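PDB 6GMP: parvulin 42 from Trypanosoma brucei brucei, which probably catalyses the cis-trans isomerisation of peptide bonds preceding proline, here represented by its PPIC-type (parvulin) domain. Local coordinates for residues 13-21 / 33-44. Numbering follows the deposited sequence. Where two conformers were deposited one is given.
Sequences VKHKDVRRP and ITRSRADAINLA
Arg37 CA lies over one face of the His15 imidazole, offset toward the rim, in a CH-pi contact 4.0 Å from the ring centroid; Val18 CG1, from the same loop as His15, covers the centre of the opposite face. This joins the loop after strand 6-13 to the start of helix 37-49 in the parvulin fold. CG of His15 sits between its backbone N and carbonyl carbon (chi1 55°), turning the ring against the first helical turn; within the type I turn from His15 to Val18, ND1 accepts a hydrogen bond from Asp17 N. The extended Arg37 chain runs beside the ring and on to a salt bridge with Glu110. Arg35 bends at chi3 (65°) to lay its guanidinium edge on Lys14 O, NH1 donating over 2.9 Å from above the carbonyl plane, while Glu71 takes the same NH1 in a salt bridge. Lys16 N donates to Arg35 O, and Ile33 N reaches Pro21 O at 2.8 Å. Val13 CG1 packs against Ala40 CB and Leu43 CD2, each 3.8 Å away. Ser36 and Asp39 close the helix start as a capping box, and one water links Asp17 OD2 to Arg37 N, 2.9 Å from each.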
loop_
_atom_site.group_PDB
_atom_site.type_symbol
_atom_site.label_atom_id
_atom_site.label_comp_id
_atom_site.label_asym_id
_atom_site.label_seq_id
_atom_site.Cartn_x
_atom_site.Cartn_y
_atom_site.Cartn_z
ATOM N N VAL A 13 -4.431 -0.231 3.191
ATOM C CA VAL A 13 -5.209 -0.369 4.410
ATOM C C VAL A 13 -6.450 0.494 4.228
ATOM O O VAL A 13 -6.358 1.712 4.111
ATOM C CB VAL A 13 -4.391 0.079 5.640
ATOM C CG1 VAL A 13 -5.217 -0.020 6.908
ATOM C CG2 VAL A 13 -3.131 -0.770 5.767
ATOM N N LYS A 14 -7.612 -0.137 4.195
ATOM C CA LYS A 14 -8.859 0.565 3.946
ATOM C C LYS A 14 -9.422 1.111 5.239
ATOM O O LYS A 14 -8.944 0.810 6.337
ATOM C CB LYS A 14 -9.855 -0.378 3.265
ATOM C CG LYS A 14 -9.438 -0.758 1.867
ATOM C CD LYS A 14 -10.502 -1.577 1.160
ATOM C CE LYS A 14 -10.057 -1.935 -0.237
ATOM N NZ LYS A 14 -11.211 -2.343 -1.088
ATOM N N HIS A 15 -10.470 1.911 5.128
ATOM C CA HIS A 15 -11.233 2.336 6.285
ATOM C C HIS A 15 -12.698 2.466 5.868
ATOM O O HIS A 15 -13.012 2.371 4.664
ATOM C CB HIS A 15 -10.694 3.637 6.881
ATOM C CG HIS A 15 -10.601 4.764 5.904
ATOM N ND1 HIS A 15 -11.706 5.460 5.470
ATOM C CD2 HIS A 15 -9.532 5.325 5.296
ATOM C CE1 HIS A 15 -11.319 6.412 4.637
ATOM N NE2 HIS A 15 -10.008 6.344 4.508
ATOM N N LYS A 16 -13.573 2.695 6.843
ATOM C CA LYS A 16 -15.012 2.655 6.614
ATOM C C LYS A 16 -15.513 3.686 5.612
ATOM O O LYS A 16 -16.590 3.523 5.043
ATOM C CB LYS A 16 -15.752 2.860 7.936
ATOM C CG LYS A 16 -15.640 4.274 8.491
ATOM C CD LYS A 16 -16.258 4.415 9.877
ATOM C CE LYS A 16 -16.425 5.885 10.293
ATOM N NZ LYS A 16 -17.348 6.676 9.405
ATOM N N ASP A 17 -14.754 4.753 5.411
ATOM C CA ASP A 17 -15.201 5.854 4.564
ATOM C C ASP A 17 -14.748 5.761 3.104
ATOM O O ASP A 17 -15.073 6.649 2.315
ATOM C CB ASP A 17 -14.774 7.200 5.156
ATOM C CG ASP A 17 -15.521 7.541 6.433
ATOM O OD1 ASP A 17 -16.617 6.989 6.656
ATOM O OD2 ASP A 17 -15.011 8.381 7.201
ATOM N N VAL A 18 -14.037 4.702 2.722
ATOM C CA VAL A 18 -13.672 4.541 1.311
ATOM C C VAL A 18 -14.908 4.075 0.526
ATOM O O VAL A 18 -15.893 3.625 1.108
ATOM C CB VAL A 18 -12.469 3.587 1.095
ATOM C CG1 VAL A 18 -11.271 4.000 1.951
ATOM C CG2 VAL A 18 -12.856 2.140 1.357
ATOM N N ARG A 19 -14.863 4.194 -0.790
ATOM C CA ARG A 19 -16.041 3.882 -1.595
ATOM C C ARG A 19 -16.417 2.396 -1.553
ATOM O O ARG A 19 -17.603 2.052 -1.581
ATOM C CB ARG A 19 -15.861 4.371 -3.039
ATOM C CG ARG A 19 -14.501 4.070 -3.656
ATOM C CD ARG A 19 -14.358 4.733 -5.007
ATOM N NE ARG A 19 -13.922 6.124 -4.899
ATOM C CZ ARG A 19 -14.369 7.121 -5.659
ATOM N NH1 ARG A 19 -15.290 6.907 -6.588
ATOM N NH2 ARG A 19 -13.896 8.345 -5.479
ATOM N N ARG A 20 -15.412 1.524 -1.481
ATOM C CA ARG A 20 -15.635 0.084 -1.346
ATOM C C ARG A 20 -14.941 -0.436 -0.096
ATOM O O ARG A 20 -13.833 -0.986 -0.168
ATOM C CB ARG A 20 -15.093 -0.666 -2.552
ATOM C CG ARG A 20 -15.844 -0.410 -3.843
ATOM C CD ARG A 20 -15.033 -0.910 -5.025
ATOM N NE ARG A 20 -13.707 -0.297 -5.003
ATOM C CZ ARG A 20 -13.451 0.944 -5.407
ATOM N NH1 ARG A 20 -14.428 1.704 -5.896
ATOM N NH2 ARG A 20 -12.217 1.421 -5.327
ATOM N N PRO A 21 -15.576 -0.264 1.062
ATOM C CA PRO A 21 -14.948 -0.678 2.315
ATOM C C PRO A 21 -15.087 -2.174 2.575
ATOM O O PRO A 21 -15.728 -2.588 3.537
ATOM C CB PRO A 21 -15.717 0.137 3.359
ATOM C CG PRO A 21 -17.086 0.274 2.768
ATOM C CD PRO A 21 -16.885 0.383 1.288
ATOM N N ILE A 33 -14.843 -3.661 5.992
ATOM C CA ILE A 33 -13.897 -2.777 6.672
ATOM C C ILE A 33 -14.672 -1.716 7.439
ATOM O O ILE A 33 -15.374 -0.915 6.836
ATOM C CB ILE A 33 -12.966 -2.078 5.669
ATOM C CG1 ILE A 33 -12.238 -3.103 4.796
ATOM C CG2 ILE A 33 -11.960 -1.194 6.402
ATOM C CD1 ILE A 33 -11.461 -4.145 5.577
ATOM N N THR A 34 -14.557 -1.735 8.764
ATOM C CA THR A 34 -15.290 -0.814 9.623
ATOM C C THR A 34 -14.392 0.144 10.416
ATOM O O THR A 34 -14.908 1.029 11.095
ATOM C CB THR A 34 -16.179 -1.566 10.611
ATOM O OG1 THR A 34 -15.400 -2.568 11.272
ATOM C CG2 THR A 34 -17.323 -2.237 9.881
ATOM N N ARG A 35 -13.071 -0.012 10.316
ATOM C CA ARG A 35 -12.147 0.830 11.082
ATOM C C ARG A 35 -12.237 2.270 10.619
ATOM O O ARG A 35 -12.624 2.548 9.485
ATOM C CB ARG A 35 -10.705 0.316 10.978
ATOM C CG ARG A 35 -9.997 0.613 9.666
ATOM C CD ARG A 35 -8.531 0.195 9.725
ATOM N NE ARG A 35 -8.364 -1.242 9.866
ATOM C CZ ARG A 35 -8.321 -2.105 8.854
ATOM N NH1 ARG A 35 -8.455 -1.697 7.603
ATOM N NH2 ARG A 35 -8.150 -3.392 9.090
ATOM N N SER A 36 -11.901 3.192 11.502
ATOM C CA SER A 36 -11.949 4.604 11.163
ATOM C C SER A 36 -10.749 4.955 10.292
ATOM O O SER A 36 -9.778 4.217 10.203
ATOM C CB SER A 36 -11.901 5.436 12.421
ATOM O OG SER A 36 -10.606 5.356 12.983
ATOM N N ARG A 37 -10.832 6.115 9.657
ATOM C CA ARG A 37 -9.707 6.659 8.915
ATOM C C ARG A 37 -8.469 6.744 9.825
ATOM O O ARG A 37 -7.373 6.337 9.441
ATOM C CB ARG A 37 -10.071 8.039 8.375
ATOM C CG ARG A 37 -8.944 8.723 7.624
ATOM C CD ARG A 37 -9.361 10.076 7.113
ATOM N NE ARG A 37 -8.221 10.817 6.575
ATOM C CZ ARG A 37 -7.484 11.670 7.282
ATOM N NH1 ARG A 37 -7.776 11.932 8.557
ATOM N NH2 ARG A 37 -6.466 12.290 6.707
ATOM N N ALA A 38 -8.647 7.250 11.037
ATOM C CA ALA A 38 -7.542 7.359 11.968
ATOM C C ALA A 38 -6.949 5.998 12.259
ATOM O O ALA A 38 -5.719 5.869 12.351
ATOM C CB ALA A 38 -7.992 8.045 13.243
ATOM N N ASP A 39 -7.798 4.997 12.436
ATOM C CA ASP A 39 -7.318 3.645 12.684
ATOM C C ASP A 39 -6.452 3.157 11.518
ATOM O O ASP A 39 -5.415 2.523 11.735
ATOM C CB ASP A 39 -8.475 2.667 12.849
ATOM C CG ASP A 39 -9.303 2.908 14.099
ATOM O OD1 ASP A 39 -8.861 3.559 15.063
ATOM O OD2 ASP A 39 -10.455 2.399 14.083
ATOM N N ALA A 40 -6.874 3.418 10.285
ATOM C CA ALA A 40 -6.125 2.979 9.100
ATOM C C ALA A 40 -4.757 3.663 9.044
ATOM O O ALA A 40 -3.748 3.029 8.736
ATOM C CB ALA A 40 -6.908 3.281 7.838
ATOM N N ILE A 41 -4.717 4.958 9.331
ATOM C CA ILE A 41 -3.453 5.675 9.354
ATOM C C ILE A 41 -2.531 5.096 10.404
ATOM O O ILE A 41 -1.352 4.867 10.140
ATOM C CB ILE A 41 -3.708 7.163 9.596
ATOM C CG1 ILE A 41 -4.437 7.778 8.387
ATOM C CG2 ILE A 41 -2.411 7.915 9.856
ATOM C CD1 ILE A 41 -4.963 9.180 8.636
ATOM N N ASN A 42 -3.049 4.848 11.596
ATOM C CA ASN A 42 -2.216 4.306 12.652
ATOM C C ASN A 42 -1.730 2.911 12.324
ATOM O O ASN A 42 -0.587 2.571 12.616
ATOM C CB ASN A 42 -2.976 4.299 13.970
ATOM C CG ASN A 42 -3.095 5.672 14.561
ATOM O OD1 ASN A 42 -2.186 6.502 14.434
ATOM N ND2 ASN A 42 -4.195 5.920 15.248
ATOM N N LEU A 43 -2.572 2.113 11.699
ATOM C CA LEU A 43 -2.184 0.767 11.322
ATOM C C LEU A 43 -1.092 0.801 10.257
ATOM O O LEU A 43 -0.069 0.119 10.392
ATOM C CB LEU A 43 -3.390 -0.022 10.825
ATOM C CG LEU A 43 -3.098 -1.432 10.316
ATOM C CD1 LEU A 43 -2.377 -2.214 11.371
ATOM C CD2 LEU A 43 -4.394 -2.123 9.943
ATOM N N ALA A 44 -1.281 1.591 9.202
ATOM C CA ALA A 44 -0.273 1.710 8.158
ATOM C C ALA A 44 1.062 2.177 8.738
ATOM O O ALA A 44 2.140 1.685 8.362
ATOM C CB ALA A 44 -0.758 2.665 7.086
HETATM O O HOH W 1 -13.396 7.432 9.400
#